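Long-range contact in fumarate lyase (PDB 3C8T), which belongs to the fumarate lyase family of largely helical enzymes and forms an assembly of four chains: residues R39-L44 with L205-E210. Residues are numbered along the deposited sequence; the frame is centred on the assembly and turned at random.
Sequences RAQARL and LDVQRE
Leu44, Ala40 and Arg43 meet Glu210, Val207 and Asp206 in a helix-helix contact near one end of the elongated, mostly helical chain of this fumarate lyase family member; the centre of the contact lies about 36 Å from the centre of the chain. It joins the C-terminal end of helix 23-43 to helix 204-215; the axes of the two short helical segments approach to 8.9 Å at 126°, closer to antiparallel than to parallel. Ala40 marks the tightest backbone approach: its small CB rests on Glu210 CB at 3.7 Å. Leu44, the first residue past the helix, supplies much of the apolar contact. With CG anti to the carbonyl carbon, its CD1 lies 3.6 Å from Val207 CA and 3.7 Å from Glu210 CG, and CD2 meets Asp206 CB, so the isobutyl group covers one turn of the partner helix. At the flank, the extended Gln41 chain lays CG and NE2 against Val207 CG1, while NE2 hydrogen-bonds to Trp100 O. On the exposed side Arg43 and Glu210 form a salt bridge, and each has a second ionic partner, Glu214 and Arg213, a small network that probably helps balance their charges. The guanidinium and carboxylate planes stand 88° apart, and both Arg43 donors converge on one oxygen. The NH2 to Glu210 OE1 distance, 2.5 Å, is unusually short and its exact value doubtful; Arg43 NE reaches Glu210 OE1 at 3.0 Å from the anti side, 34° out of the carboxylate plane, with OE1 in the guanidinium plane.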
ATOM      1  N   ARG A  39      39.671  -8.252 -15.755  1.00 40.31           N
ATOM      2  CA  ARG A  39      40.075  -7.865 -17.098  1.00 41.45           C
ATOM      3  C   ARG A  39      40.245  -6.377 -17.239  1.00 41.01           C
ATOM      4  O   ARG A  39      41.230  -5.904 -17.827  1.00 40.95           O
ATOM      5  CB  ARG A  39      39.040  -8.317 -18.115  1.00 42.39           C
ATOM      6  CG  ARG A  39      39.661  -8.922 -19.344  1.00 48.27           C
ATOM      7  CD  ARG A  39      39.735 -10.427 -19.196  1.00 56.97           C
ATOM      8  NE  ARG A  39      38.386 -10.998 -19.080  1.00 62.22           N
ATOM      9  CZ  ARG A  39      37.561 -11.209 -20.107  1.00 63.99           C
ATOM     10  NH1 ARG A  39      37.943 -10.911 -21.353  1.00 63.74           N
ATOM     11  NH2 ARG A  39      36.353 -11.730 -19.885  1.00 65.91           N
ATOM     12  N   ALA A  40      39.273  -5.632 -16.716  1.00 40.63           N
ATOM     13  CA  ALA A  40      39.348  -4.178 -16.677  1.00 40.40           C
ATOM     14  C   ALA A  40      40.625  -3.717 -15.949  1.00 40.59           C
ATOM     15  O   ALA A  40      41.285  -2.785 -16.366  1.00 40.50           O
ATOM     16  CB  ALA A  40      38.088  -3.590 -16.013  1.00 40.01           C
ATOM     17  N   GLN A  41      40.980  -4.387 -14.866  1.00 41.00           N
ATOM     18  CA  GLN A  41      42.119  -3.963 -14.099  1.00 41.82           C
ATOM     19  C   GLN A  41      43.458  -4.295 -14.783  1.00 42.41           C
ATOM     20  O   GLN A  41      44.425  -3.570 -14.621  1.00 42.05           O
ATOM     21  CB  GLN A  41      42.011  -4.538 -12.689  1.00 41.70           C
ATOM     22  CG  GLN A  41      41.086  -3.705 -11.825  1.00 43.72           C
ATOM     23  CD  GLN A  41      40.696  -4.373 -10.557  1.00 43.46           C
ATOM     24  OE1 GLN A  41      40.705  -5.609 -10.463  1.00 44.91           O
ATOM     25  NE2 GLN A  41      40.343  -3.565  -9.551  1.00 43.06           N
ATOM     26  N   ALA A  42      43.500  -5.380 -15.564  1.00 43.03           N
ATOM     27  CA  ALA A  42      44.724  -5.784 -16.229  1.00 43.37           C
ATOM     28  C   ALA A  42      45.022  -4.836 -17.369  1.00 44.26           C
ATOM     29  O   ALA A  42      46.187  -4.484 -17.588  1.00 44.12           O
ATOM     30  CB  ALA A  42      44.633  -7.197 -16.716  1.00 43.34           C
ATOM     31  N   ARG A  43      43.976  -4.414 -18.087  1.00 44.88           N
ATOM     32  CA  ARG A  43      44.117  -3.383 -19.124  1.00 45.43           C
ATOM     33  C   ARG A  43      44.597  -2.031 -18.595  1.00 45.29           C
ATOM     34  O   ARG A  43      45.298  -1.312 -19.292  1.00 45.37           O
ATOM     35  CB  ARG A  43      42.822  -3.181 -19.905  1.00 45.43           C
ATOM     36  CG  ARG A  43      42.552  -4.274 -20.910  1.00 48.67           C
ATOM     37  CD  ARG A  43      41.611  -3.811 -22.006  1.00 52.69           C
ATOM     38  NE  ARG A  43      40.324  -3.378 -21.480  1.00 56.21           N
ATOM     39  CZ  ARG A  43      39.281  -4.177 -21.250  1.00 59.28           C
ATOM     40  NH1 ARG A  43      39.349  -5.491 -21.488  1.00 58.91           N
ATOM     41  NH2 ARG A  43      38.159  -3.648 -20.772  1.00 59.13           N
ATOM     42  N   LEU A  44      44.209  -1.672 -17.384  1.00 44.86           N
ATOM     43  CA  LEU A  44      44.626  -0.389 -16.813  1.00 45.56           C
ATOM     44  C   LEU A  44      45.920  -0.542 -16.026  1.00 45.46           C
ATOM     45  O   LEU A  44      46.323   0.371 -15.311  1.00 46.19           O
ATOM     46  CB  LEU A  44      43.530   0.195 -15.899  1.00 45.03           C
ATOM     47  CG  LEU A  44      42.198   0.581 -16.561  1.00 47.33           C
ATOM     48  CD1 LEU A  44      41.049   0.453 -15.591  1.00 45.96           C
ATOM     49  CD2 LEU A  44      42.246   1.996 -17.180  1.00 47.34           C
ATOM     50  N   LEU A 205      37.803   5.584 -10.770  1.00 38.63           N
ATOM     51  CA  LEU A 205      36.858   5.918 -11.864  1.00 38.43           C
ATOM     52  C   LEU A 205      37.232   5.285 -13.225  1.00 38.46           C
ATOM     53  O   LEU A 205      36.341   4.948 -14.021  1.00 37.36           O
ATOM     54  CB  LEU A 205      36.701   7.420 -11.990  1.00 37.74           C
ATOM     55  CG  LEU A 205      35.626   8.088 -11.120  1.00 38.28           C
ATOM     56  CD1 LEU A 205      35.835   7.762  -9.712  1.00 40.94           C
ATOM     57  CD2 LEU A 205      35.688   9.593 -11.231  1.00 38.96           C
ATOM     58  N   ASP A 206      38.544   5.132 -13.469  1.00 37.83           N
ATOM     59  CA  ASP A 206      39.063   4.406 -14.644  1.00 38.20           C
ATOM     60  C   ASP A 206      38.589   2.951 -14.647  1.00 36.31           C
ATOM     61  O   ASP A 206      38.073   2.450 -15.641  1.00 36.17           O
ATOM     62  CB  ASP A 206      40.606   4.436 -14.675  1.00 38.77           C
ATOM     63  CG  ASP A 206      41.156   5.828 -14.717  1.00 42.86           C
ATOM     64  OD1 ASP A 206      40.542   6.684 -15.406  1.00 47.00           O
ATOM     65  OD2 ASP A 206      42.196   6.079 -14.049  1.00 49.61           O
ATOM     66  N   VAL A 207      38.757   2.277 -13.519  1.00 35.82           N
ATOM     67  CA  VAL A 207      38.277   0.893 -13.373  1.00 35.17           C
ATOM     68  C   VAL A 207      36.755   0.777 -13.628  1.00 35.56           C
ATOM     69  O   VAL A 207      36.304  -0.070 -14.402  1.00 34.65           O
ATOM     70  CB  VAL A 207      38.627   0.355 -11.990  1.00 34.73           C
ATOM     71  CG1 VAL A 207      38.092  -1.084 -11.795  1.00 33.92           C
ATOM     72  CG2 VAL A 207      40.137   0.425 -11.783  1.00 34.86           C
ATOM     73  N   GLN A 208      35.993   1.660 -12.983  1.00 35.76           N
ATOM     74  CA  GLN A 208      34.524   1.671 -13.041  1.00 35.85           C
ATOM     75  C   GLN A 208      34.024   1.798 -14.478  1.00 36.31           C
ATOM     76  O   GLN A 208      33.122   1.057 -14.908  1.00 36.37           O
ATOM     77  CB  GLN A 208      33.963   2.825 -12.166  1.00 35.68           C
ATOM     78  CG  GLN A 208      32.454   2.834 -12.062  1.00 35.45           C
ATOM     79  CD  GLN A 208      31.923   4.088 -11.461  1.00 37.02           C
ATOM     80  OE1 GLN A 208      31.627   5.034 -12.183  1.00 37.25           O
ATOM     81  NE2 GLN A 208      31.791   4.123 -10.120  1.00 36.22           N
ATOM     82  N   ARG A 209      34.609   2.741 -15.207  1.00 36.30           N
ATOM     83  CA  ARG A 209      34.331   2.946 -16.624  1.00 37.34           C
ATOM     84  C   ARG A 209      34.765   1.787 -17.529  1.00 37.40           C
ATOM     85  O   ARG A 209      34.017   1.380 -18.417  1.00 38.03           O
ATOM     86  CB  ARG A 209      35.007   4.232 -17.084  1.00 38.27           C
ATOM     87  CG  ARG A 209      34.371   5.460 -16.499  1.00 41.67           C
ATOM     88  CD  ARG A 209      35.303   6.643 -16.618  1.00 47.05           C
ATOM     89  NE  ARG A 209      34.696   7.842 -16.033  1.00 47.99           N
ATOM     90  CZ  ARG A 209      35.395   8.909 -15.659  1.00 50.73           C
ATOM     91  NH1 ARG A 209      36.721   8.914 -15.794  1.00 48.43           N
ATOM     92  NH2 ARG A 209      34.776   9.961 -15.129  1.00 49.75           N
ATOM     93  N   GLU A 210      35.976   1.271 -17.323  1.00 37.29           N
ATOM     94  CA  GLU A 210      36.414   0.077 -18.042  1.00 37.28           C
ATOM     95  C   GLU A 210      35.500  -1.128 -17.838  1.00 35.54           C
ATOM     96  O   GLU A 210      35.214  -1.881 -18.775  1.00 35.94           O
ATOM     97  CB  GLU A 210      37.845  -0.299 -17.666  1.00 37.71           C
ATOM     98  CG  GLU A 210      38.854   0.239 -18.612  1.00 41.66           C
ATOM     99  CD  GLU A 210      38.483  -0.038 -20.073  1.00 47.22           C
ATOM    100  OE1 GLU A 210      38.533  -1.227 -20.507  1.00 47.92           O
ATOM    101  OE2 GLU A 210      38.134   0.946 -20.772  1.00 48.60           O
TER